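Local coordinates for phosphogluconate dehydrogenase NAD-binding putative C-terminal domain-containing protein (Sinorhizobium meliloti, PDB 4EZB) that is of unknown function but is probably an oxidoreductase related to the 6-phosphogluconate dehydrogenases, with a nucleotide-binding-type sheet domain followed by a helical domain, at residues E211-A216 with E223-S228; V205-I210 with R278-T283; D237-A242 with G301-V306. All coordinates share one frame; numbering follows the deposited sequence.

Contact 1 of 3, residues E211-A216 with E223-S228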
loop_
_atom_site.group_PDB
_atom_site.type_symbol
_atom_site.label_atom_id
_atom_site.label_comp_id
_atom_site.label_asym_id
_atom_site.label_seq_id
_atom_site.Cartn_x
_atom_site.Cartn_y
_atom_site.Cartn_z
ATOM N N GLU A 211 -5.397 2.192 -7.260
ATOM C CA GLU A 211 -4.835 3.487 -7.694
ATOM C C GLU A 211 -3.783 3.320 -8.825
ATOM O O GLU A 211 -3.855 3.976 -9.856
ATOM C CB GLU A 211 -4.293 4.310 -6.497
ATOM C CG GLU A 211 -3.918 5.750 -6.876
ATOM C CD GLU A 211 -3.858 6.750 -5.719
ATOM O OE1 GLU A 211 -2.850 7.498 -5.629
ATOM O OE2 GLU A 211 -4.821 6.832 -4.915
ATOM N N ALA A 212 -2.829 2.416 -8.645
ATOM C CA ALA A 212 -1.782 2.200 -9.639
ATOM C C ALA A 212 -2.347 1.677 -10.955
ATOM O O ALA A 212 -2.019 2.196 -12.017
ATOM C CB ALA A 212 -0.752 1.213 -9.112
ATOM N N LEU A 213 -3.164 0.630 -10.875
ATOM C CA LEU A 213 -3.630 -0.083 -12.056
ATOM C C LEU A 213 -4.605 0.694 -12.938
ATOM O O LEU A 213 -4.535 0.605 -14.160
ATOM C CB LEU A 213 -4.232 -1.445 -11.681
ATOM C CG LEU A 213 -3.275 -2.533 -11.188
ATOM C CD1 LEU A 213 -3.930 -3.911 -11.298
ATOM C CD2 LEU A 213 -1.966 -2.518 -11.958
ATOM N N SER A 214 -5.519 1.446 -12.324
ATOM C CA SER A 214 -6.471 2.218 -13.098
ATOM C C SER A 214 -5.813 3.455 -13.730
ATOM O O SER A 214 -6.268 3.953 -14.763
ATOM C CB SER A 214 -7.662 2.606 -12.225
ATOM O OG SER A 214 -7.248 3.464 -11.201
ATOM N N SER A 215 -4.752 3.935 -13.088
ATOM C CA SER A 215 -3.889 4.991 -13.598
ATOM C C SER A 215 -3.163 4.477 -14.816
ATOM O O SER A 215 -3.241 5.061 -15.913
ATOM C CB SER A 215 -2.833 5.329 -12.544
ATOM O OG SER A 215 -3.335 6.265 -11.622
ATOM N N ALA A 216 -2.446 3.380 -14.590
ATOM C CA ALA A 216 -1.723 2.683 -15.621
ATOM C C ALA A 216 -2.596 2.436 -16.827
ATOM O O ALA A 216 -2.146 2.567 -17.992
ATOM C CB ALA A 216 -1.193 1.368 -15.082
ATOM N N GLU A 223 0.034 -3.735 -18.155
ATOM C CA GLU A 223 0.875 -4.929 -18.164
ATOM C C GLU A 223 2.295 -4.596 -17.817
ATOM O O GLU A 223 2.972 -5.376 -17.129
ATOM C CB GLU A 223 0.828 -5.652 -19.526
ATOM C CG GLU A 223 -0.491 -6.358 -19.823
ATOM C CD GLU A 223 -0.929 -7.300 -18.709
ATOM O OE1 GLU A 223 -0.074 -8.050 -18.187
ATOM O OE2 GLU A 223 -2.124 -7.292 -18.349
ATOM N N ARG A 224 2.764 -3.431 -18.264
ATOM C CA ARG A 224 4.139 -3.045 -17.951
ATOM C C ARG A 224 4.331 -2.698 -16.498
ATOM O O ARG A 224 5.403 -2.982 -15.918
ATOM C CB ARG A 224 4.655 -1.937 -18.858
ATOM C CG ARG A 224 5.119 -2.494 -20.180
ATOM C CD ARG A 224 5.942 -1.484 -20.933
ATOM N NE ARG A 224 5.866 -1.758 -22.361
ATOM C CZ ARG A 224 6.816 -2.393 -23.035
ATOM N NH1 ARG A 224 7.905 -2.791 -22.396
ATOM N NH2 ARG A 224 6.685 -2.623 -24.334
ATOM N N ILE A 225 3.308 -2.077 -15.911
ATOM C CA ILE A 225 3.328 -1.748 -14.500
ATOM C C ILE A 225 3.220 -3.011 -13.626
ATOM O O ILE A 225 3.792 -3.067 -12.566
ATOM C CB ILE A 225 2.191 -0.773 -14.144
ATOM C CG1 ILE A 225 2.552 0.670 -14.518
ATOM C CG2 ILE A 225 1.866 -0.850 -12.661
ATOM C CD1 ILE A 225 3.621 1.278 -13.622
ATOM N N LEU A 226 2.428 -3.988 -14.045
ATOM C CA LEU A 226 2.397 -5.274 -13.345
ATOM C C LEU A 226 3.761 -5.961 -13.412
ATOM O O LEU A 226 4.249 -6.475 -12.409
ATOM C CB LEU A 226 1.254 -6.164 -13.856
ATOM C CG LEU A 226 -0.086 -5.718 -13.256
ATOM C CD1 LEU A 226 -1.316 -6.174 -14.042
ATOM C CD2 LEU A 226 -0.194 -6.128 -11.783
ATOM N N ASP A 227 4.396 -5.917 -14.579
ATOM C CA ASP A 227 5.786 -6.391 -14.740
ATOM C C ASP A 227 6.734 -5.718 -13.778
ATOM O O ASP A 227 7.589 -6.372 -13.190
ATOM C CB ASP A 227 6.316 -6.115 -16.145
ATOM C CG ASP A 227 5.693 -6.992 -17.192
ATOM O OD1 ASP A 227 5.039 -8.008 -16.858
ATOM O OD2 ASP A 227 5.868 -6.660 -18.378
ATOM N N SER A 228 6.591 -4.403 -13.623
ATOM C CA SER A 228 7.550 -3.664 -12.829
ATOM C C SER A 228 7.335 -3.940 -11.341
ATOM O O SER A 228 8.322 -4.019 -10.591
ATOM C CB SER A 228 7.557 -2.167 -13.177
ATOM O OG SER A 228 6.629 -1.456 -12.396
#
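A216 turns its methyl toward I225, and here the two backbones draw nearest, with A216 CA 6.8 Å from I225 CA. A216 CB lies 3.9 Å from I225 CG1. A small alanine suits this spot because it lets the chains come close, while the beta-branched isoleucine is broad enough to serve two partners. With its chi1 near -80°, I225 holds CG1 anti to the carbonyl carbon and against A216, while its other branch, CG2, stands 4.2 Å from L213 CD2. L213 uses that same CD2 methyl to meet L226, 3.9 Å from L226 CG, and the two leucine side chains cross at about a right angle. The segments belong to consecutive helices, 190-218 and 222-232, which a short connection folds into a helical hairpin, roughly antiparallel at 144°. The axes of the two segments approach to 9.6 Å and the seam is purely apolar. S215 has its hydroxyl satisfied within its own helix, OG donating to E211 O at 2.9 Å. The far side of 223-228 is more exposed and polar: E223 and D227 are partly exposed, and R224, exposed, reaches E182 of the second subunit only through a long, weak ion pair. That subunit also packs here: its L194 lies on I225, and the E211 carboxylate accepts from the backbone N atoms of its M276 and S277.

Contact 2 of 3, residues V205-I210 with R278-T283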
loop_
_atom_site.group_PDB
_atom_site.type_symbol
_atom_site.label_atom_id
_atom_site.label_comp_id
_atom_site.label_asym_id
_atom_site.label_seq_id
_atom_site.Cartn_x
_atom_site.Cartn_y
_atom_site.Cartn_z
ATOM N N VAL A 205 -2.890 -2.583 0.425
ATOM C CA VAL A 205 -2.449 -3.164 -0.821
ATOM C C VAL A 205 -3.507 -3.196 -1.925
ATOM O O VAL A 205 -3.201 -2.986 -3.108
ATOM C CB VAL A 205 -1.929 -4.603 -0.616
ATOM C CG1 VAL A 205 -1.856 -5.329 -1.945
ATOM C CG2 VAL A 205 -0.542 -4.567 0.008
ATOM N N GLU A 206 -4.736 -3.530 -1.538
ATOM C CA GLU A 206 -5.851 -3.569 -2.460
ATOM C C GLU A 206 -6.104 -2.172 -3.040
ATOM O O GLU A 206 -6.313 -2.012 -4.242
ATOM C CB GLU A 206 -7.073 -4.070 -1.689
ATOM C CG GLU A 206 -8.428 -3.981 -2.376
ATOM C CD GLU A 206 -9.589 -4.332 -1.420
ATOM O OE1 GLU A 206 -9.338 -4.642 -0.237
ATOM O OE2 GLU A 206 -10.774 -4.285 -1.834
ATOM N N ALA A 207 -6.107 -1.176 -2.167
ATOM C CA ALA A 207 -6.251 0.231 -2.547
ATOM C C ALA A 207 -5.103 0.697 -3.467
ATOM O O ALA A 207 -5.348 1.406 -4.450
ATOM C CB ALA A 207 -6.280 1.097 -1.291
ATOM N N LEU A 208 -3.861 0.313 -3.144
ATOM C CA LEU A 208 -2.707 0.687 -3.996
ATOM C C LEU A 208 -2.840 0.102 -5.392
ATOM O O LEU A 208 -2.588 0.778 -6.383
ATOM C CB LEU A 208 -1.352 0.250 -3.408
ATOM C CG LEU A 208 -0.823 0.912 -2.144
ATOM C CD1 LEU A 208 0.339 0.075 -1.567
ATOM C CD2 LEU A 208 -0.406 2.351 -2.462
ATOM N N LEU A 209 -3.239 -1.160 -5.473
ATOM C CA LEU A 209 -3.497 -1.754 -6.800
ATOM C C LEU A 209 -4.590 -0.995 -7.537
ATOM O O LEU A 209 -4.497 -0.771 -8.749
ATOM C CB LEU A 209 -3.850 -3.235 -6.692
ATOM C CG LEU A 209 -2.654 -4.124 -6.294
ATOM C CD1 LEU A 209 -3.142 -5.417 -5.664
ATOM C CD2 LEU A 209 -1.733 -4.456 -7.464
ATOM N N ILE A 210 -5.620 -0.563 -6.818
ATOM C CA ILE A 210 -6.704 0.145 -7.503
ATOM C C ILE A 210 -6.146 1.450 -8.082
ATOM O O ILE A 210 -6.376 1.764 -9.265
ATOM C CB ILE A 210 -7.895 0.434 -6.559
ATOM C CG1 ILE A 210 -8.641 -0.858 -6.180
ATOM C CG2 ILE A 210 -8.833 1.507 -7.137
ATOM C CD1 ILE A 210 -9.615 -0.674 -5.006
ATOM N N ARG A 278 -7.175 6.081 5.834
ATOM C CA ARG A 278 -8.304 6.890 5.367
ATOM C C ARG A 278 -8.378 6.882 3.824
ATOM O O ARG A 278 -9.455 6.729 3.257
ATOM C CB ARG A 278 -8.225 8.320 5.913
ATOM C CG ARG A 278 -8.477 8.457 7.408
ATOM C CD ARG A 278 -9.966 8.457 7.711
ATOM N NE ARG A 278 -10.234 8.595 9.140
ATOM C CZ ARG A 278 -11.341 8.166 9.742
ATOM N NH1 ARG A 278 -12.297 7.557 9.045
ATOM N NH2 ARG A 278 -11.488 8.333 11.051
ATOM N N ALA A 279 -7.225 7.016 3.162
ATOM C CA ALA A 279 -7.193 7.073 1.695
ATOM C C ALA A 279 -7.615 5.724 1.122
ATOM O O ALA A 279 -8.331 5.687 0.132
ATOM C CB ALA A 279 -5.819 7.478 1.180
ATOM N N ALA A 280 -7.218 4.623 1.776
ATOM C CA ALA A 280 -7.570 3.286 1.274
ATOM C C ALA A 280 -9.090 2.989 1.316
ATOM O O ALA A 280 -9.675 2.505 0.324
ATOM C CB ALA A 280 -6.770 2.211 1.984
ATOM N N CYS A 281 -9.698 3.318 2.456
ATOM C CA CYS A 281 -11.141 3.318 2.656
ATOM C C CYS A 281 -11.872 4.115 1.584
ATOM O O CYS A 281 -12.784 3.591 0.940
ATOM C CB CYS A 281 -11.453 3.871 4.063
ATOM S SG CYS A 281 -13.058 4.676 4.301
ATOM N N GLU A 282 -11.491 5.378 1.397
ATOM C CA GLU A 282 -12.020 6.168 0.289
ATOM C C GLU A 282 -11.890 5.422 -1.056
ATOM O O GLU A 282 -12.843 5.346 -1.838
ATOM C CB GLU A 282 -11.306 7.519 0.200
ATOM C CG GLU A 282 -11.362 8.109 -1.211
ATOM C CD GLU A 282 -11.072 9.596 -1.293
ATOM O OE1 GLU A 282 -11.050 10.120 -2.437
ATOM O OE2 GLU A 282 -10.876 10.238 -0.234
ATOM N N THR A 283 -10.705 4.868 -1.309
ATOM C CA THR A 283 -10.391 4.259 -2.600
ATOM C C THR A 283 -11.237 3.036 -2.863
ATOM O O THR A 283 -11.810 2.895 -3.951
ATOM C CB THR A 283 -8.903 3.878 -2.704
ATOM O OG1 THR A 283 -8.106 5.063 -2.546
ATOM C CG2 THR A 283 -8.589 3.230 -4.082
#
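A207 and A280 meet methyl to methyl, with A207 CB only 3.5 Å from A280 CB, tighter than ordinary van der Waals contact. Their CA atoms are 5.1 Å apart, a spacing that suits alanine on both helices. Next to this pair, T283 divides its two branches between different tasks. Its chi1 of -60° places CG2 anti to the backbone N and OG1 anti to the carbonyl carbon. CG2 therefore faces the other helix, 3.5 Å from I210 CG2 and 3.7 Å from A207 O. OG1 instead folds back on its own helix and donates to A279 O at 2.8 Å. That carbonyl oxygen is gripped twice, since T283 N also donates to it, the hydroxyl arriving from above the carbonyl plane and the amide from the opposite face. A buried hydroxyl is thus satisfied without a partner across the contact, and threonine can behave here almost as an apolar residue. I210 answers with its own beta branch: CG2 is anti to the backbone N, and I210 CB comes within 3.8 Å of T283 CG2 as the two side chains pass one another head to tail. M276 of the second subunit packs on A207, and P275 of that subunit on T283. Small residues at the crossing let the helices pack closely, here at 61° with segment axes 8.8 Å apart, in an all-helical domain consistent with the C-terminal domain of 6-phosphogluconate dehydrogenase relatives.

Contact 3 of 3, residues D237-A242 with G301-V306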
loop_
_atom_site.group_PDB
_atom_site.type_symbol
_atom_site.label_atom_id
_atom_site.label_comp_id
_atom_site.label_asym_id
_atom_site.label_seq_id
_atom_site.Cartn_x
_atom_site.Cartn_y
_atom_site.Cartn_z
ATOM N N ASP A 237 3.029 -13.527 -7.053
ATOM C CA ASP A 237 2.454 -13.366 -8.398
ATOM C C ASP A 237 1.427 -12.236 -8.324
ATOM O O ASP A 237 0.337 -12.390 -7.757
ATOM C CB ASP A 237 1.817 -14.667 -8.898
ATOM C CG ASP A 237 1.237 -14.542 -10.302
ATOM O OD1 ASP A 237 0.557 -13.538 -10.613
ATOM O OD2 ASP A 237 1.443 -15.466 -11.107
ATOM N N TRP A 238 1.792 -11.084 -8.873
ATOM C CA TRP A 238 1.010 -9.869 -8.644
ATOM C C TRP A 238 -0.278 -9.814 -9.433
ATOM O O TRP A 238 -1.201 -9.058 -9.100
ATOM C CB TRP A 238 1.879 -8.638 -8.875
ATOM C CG TRP A 238 2.790 -8.481 -7.718
ATOM C CD1 TRP A 238 4.024 -9.068 -7.547
ATOM C CD2 TRP A 238 2.525 -7.748 -6.529
ATOM N NE1 TRP A 238 4.545 -8.716 -6.326
ATOM C CE2 TRP A 238 3.646 -7.909 -5.676
ATOM C CE3 TRP A 238 1.448 -6.958 -6.097
ATOM C CZ2 TRP A 238 3.729 -7.294 -4.406
ATOM C CZ3 TRP A 238 1.522 -6.354 -4.832
ATOM C CH2 TRP A 238 2.663 -6.519 -4.010
ATOM N N ARG A 239 -0.355 -10.621 -10.475
ATOM C CA ARG A 239 -1.581 -10.702 -11.253
ATOM C C ARG A 239 -2.641 -11.495 -10.477
ATOM O O ARG A 239 -3.792 -11.067 -10.403
ATOM C CB ARG A 239 -1.302 -11.249 -12.663
ATOM C CG ARG A 239 -0.588 -10.207 -13.531
ATOM C CD ARG A 239 -0.066 -10.806 -14.823
ATOM N NE ARG A 239 0.431 -9.794 -15.754
ATOM C CZ ARG A 239 1.658 -9.276 -15.729
ATOM N NH1 ARG A 239 2.531 -9.634 -14.796
ATOM N NH2 ARG A 239 2.005 -8.366 -16.626
ATOM N N ASP A 240 -2.237 -12.611 -9.863
ATOM C CA ASP A 240 -3.079 -13.327 -8.895
ATOM C C ASP A 240 -3.494 -12.412 -7.752
ATOM O O ASP A 240 -4.643 -12.422 -7.340
ATOM C CB ASP A 240 -2.355 -14.531 -8.309
ATOM C CG ASP A 240 -2.093 -15.618 -9.333
ATOM O OD1 ASP A 240 -2.690 -15.613 -10.436
ATOM O OD2 ASP A 240 -1.270 -16.499 -9.020
ATOM N N VAL A 241 -2.574 -11.608 -7.240
ATOM C CA VAL A 241 -2.951 -10.660 -6.185
ATOM C C VAL A 241 -4.009 -9.660 -6.630
ATOM O O VAL A 241 -4.947 -9.349 -5.878
ATOM C CB VAL A 241 -1.713 -9.934 -5.595
ATOM C CG1 VAL A 241 -2.135 -8.807 -4.637
ATOM C CG2 VAL A 241 -0.807 -10.945 -4.898
ATOM N N ALA A 242 -3.849 -9.134 -7.835
ATOM C CA ALA A 242 -4.788 -8.126 -8.364
ATOM C C ALA A 242 -6.129 -8.745 -8.723
ATOM O O ALA A 242 -7.158 -8.130 -8.501
ATOM C CB ALA A 242 -4.194 -7.401 -9.571
ATOM N N GLY A 301 -11.433 -11.055 -13.061
ATOM C CA GLY A 301 -10.013 -10.689 -12.971
ATOM C C GLY A 301 -9.732 -9.214 -13.210
ATOM O O GLY A 301 -10.652 -8.440 -13.539
ATOM N N TYR A 302 -8.460 -8.822 -13.059
ATOM C CA TYR A 302 -8.036 -7.431 -13.298
ATOM C C TYR A 302 -8.212 -7.025 -14.769
ATOM O O TYR A 302 -8.671 -5.908 -15.052
ATOM C CB TYR A 302 -6.584 -7.178 -12.816
ATOM C CG TYR A 302 -5.517 -7.712 -13.752
ATOM C CD1 TYR A 302 -5.018 -8.997 -13.604
ATOM C CD2 TYR A 302 -5.026 -6.927 -14.799
ATOM C CE1 TYR A 302 -4.051 -9.486 -14.458
ATOM C CE2 TYR A 302 -4.065 -7.407 -15.665
ATOM C CZ TYR A 302 -3.577 -8.686 -15.492
ATOM O OH TYR A 302 -2.607 -9.171 -16.353
ATOM N N ARG A 303 -7.893 -7.929 -15.699
ATOM C CA ARG A 303 -8.147 -7.676 -17.117
ATOM C C ARG A 303 -9.581 -7.198 -17.318
ATOM O O ARG A 303 -9.815 -6.309 -18.120
ATOM C CB ARG A 303 -7.853 -8.903 -17.977
ATOM C CG ARG A 303 -6.366 -9.199 -18.081
ATOM C CD ARG A 303 -6.122 -10.566 -18.706
ATOM N NE ARG A 303 -4.694 -10.890 -18.830
ATOM C CZ ARG A 303 -3.962 -11.539 -17.913
ATOM N NH1 ARG A 303 -4.503 -11.950 -16.761
ATOM N NH2 ARG A 303 -2.667 -11.766 -18.142
ATOM N N GLY A 304 -10.517 -7.751 -16.542
ATOM C CA GLY A 304 -11.911 -7.298 -16.517
ATOM C C GLY A 304 -12.168 -6.025 -15.729
ATOM O O GLY A 304 -12.732 -5.082 -16.273
ATOM N N PHE A 305 -11.748 -5.972 -14.456
ATOM C CA PHE A 305 -12.072 -4.816 -13.582
ATOM C C PHE A 305 -11.387 -3.486 -13.958
ATOM O O PHE A 305 -11.984 -2.390 -13.845
ATOM C CB PHE A 305 -11.747 -5.115 -12.101
ATOM C CG PHE A 305 -12.361 -6.386 -11.568
ATOM C CD1 PHE A 305 -13.737 -6.528 -11.458
ATOM C CD2 PHE A 305 -11.552 -7.434 -11.145
ATOM C CE1 PHE A 305 -14.294 -7.703 -10.960
ATOM C CE2 PHE A 305 -12.096 -8.610 -10.656
ATOM C CZ PHE A 305 -13.471 -8.748 -10.567
ATOM N N VAL A 306 -10.117 -3.590 -14.345
ATOM C CA VAL A 306 -9.269 -2.417 -14.484
ATOM C C VAL A 306 -9.802 -1.455 -15.549
ATOM O O VAL A 306 -9.883 -0.246 -15.292
ATOM C CB VAL A 306 -7.765 -2.791 -14.638
ATOM C CG1 VAL A 306 -6.925 -1.578 -15.005
ATOM C CG2 VAL A 306 -7.232 -3.355 -13.332
#
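Y302 OH is held by R239 NE across the contact and by E223 OE2 from helix 222-232. The bond from R239 NE is weak, 3.2 Å long to Y302 OH and bent to 129°, so the carboxylate is the stronger partner. R239 approaches with its chain extended from CG to NE, crossing the tyrosine at a slant, with R239 CG 3.7 Å from Y302 CE1; the guanidinium and ring planes stand 68° apart. R239 NH2 goes on to salt bridges with E223 and D227, an acidic pair that probably offsets the nearby positive charge of R303. R303 lays one face of its guanidinium over Y302 OH. The tyrosine can reach this cluster because chi1, 78°, sets CG between the backbone N and the carbonyl carbon; at its base, Y302 CB rests 4.0 Å from A242 CB, where an alanine leaves room for the ring. A phenylalanine here would probably leave E223 OE2 without its hydroxyl mate and remove the weak bond from R239 NE. D237 caps the start of the arginine's helix, its OD1 accepting a nearly straight bond from D240 N at 3.0 Å. Helix 301-312 packs on the first turns of helix 238-268, tied further by Y302 N to D243 OD1, with L226 of helix 222-232 against both R239 and Y302, and L213 of helix 190-218 against A242 and V306.

Overall arrangement
All three contacts lie in the helical domain, on the same side of the chain's centre. Contacts 1 and 2 are buried and share helix 190-218, using adjoining lengths of it with centres about 15 Å apart; both are apolar seams, and both also touch the second subunit. Contact 2 draws its helices closer, on an alanine pair, whereas contact 1 leans more on leucine and isoleucine. Contact 3, partly exposed, is the polar one, and it touches contact 1 directly, their centres about 10 Å apart: E223 and L226 of the one meet R239 and Y302 of the other. Contacts 2 and 3 alternate along the chain and touch through L209 against V241 and W238.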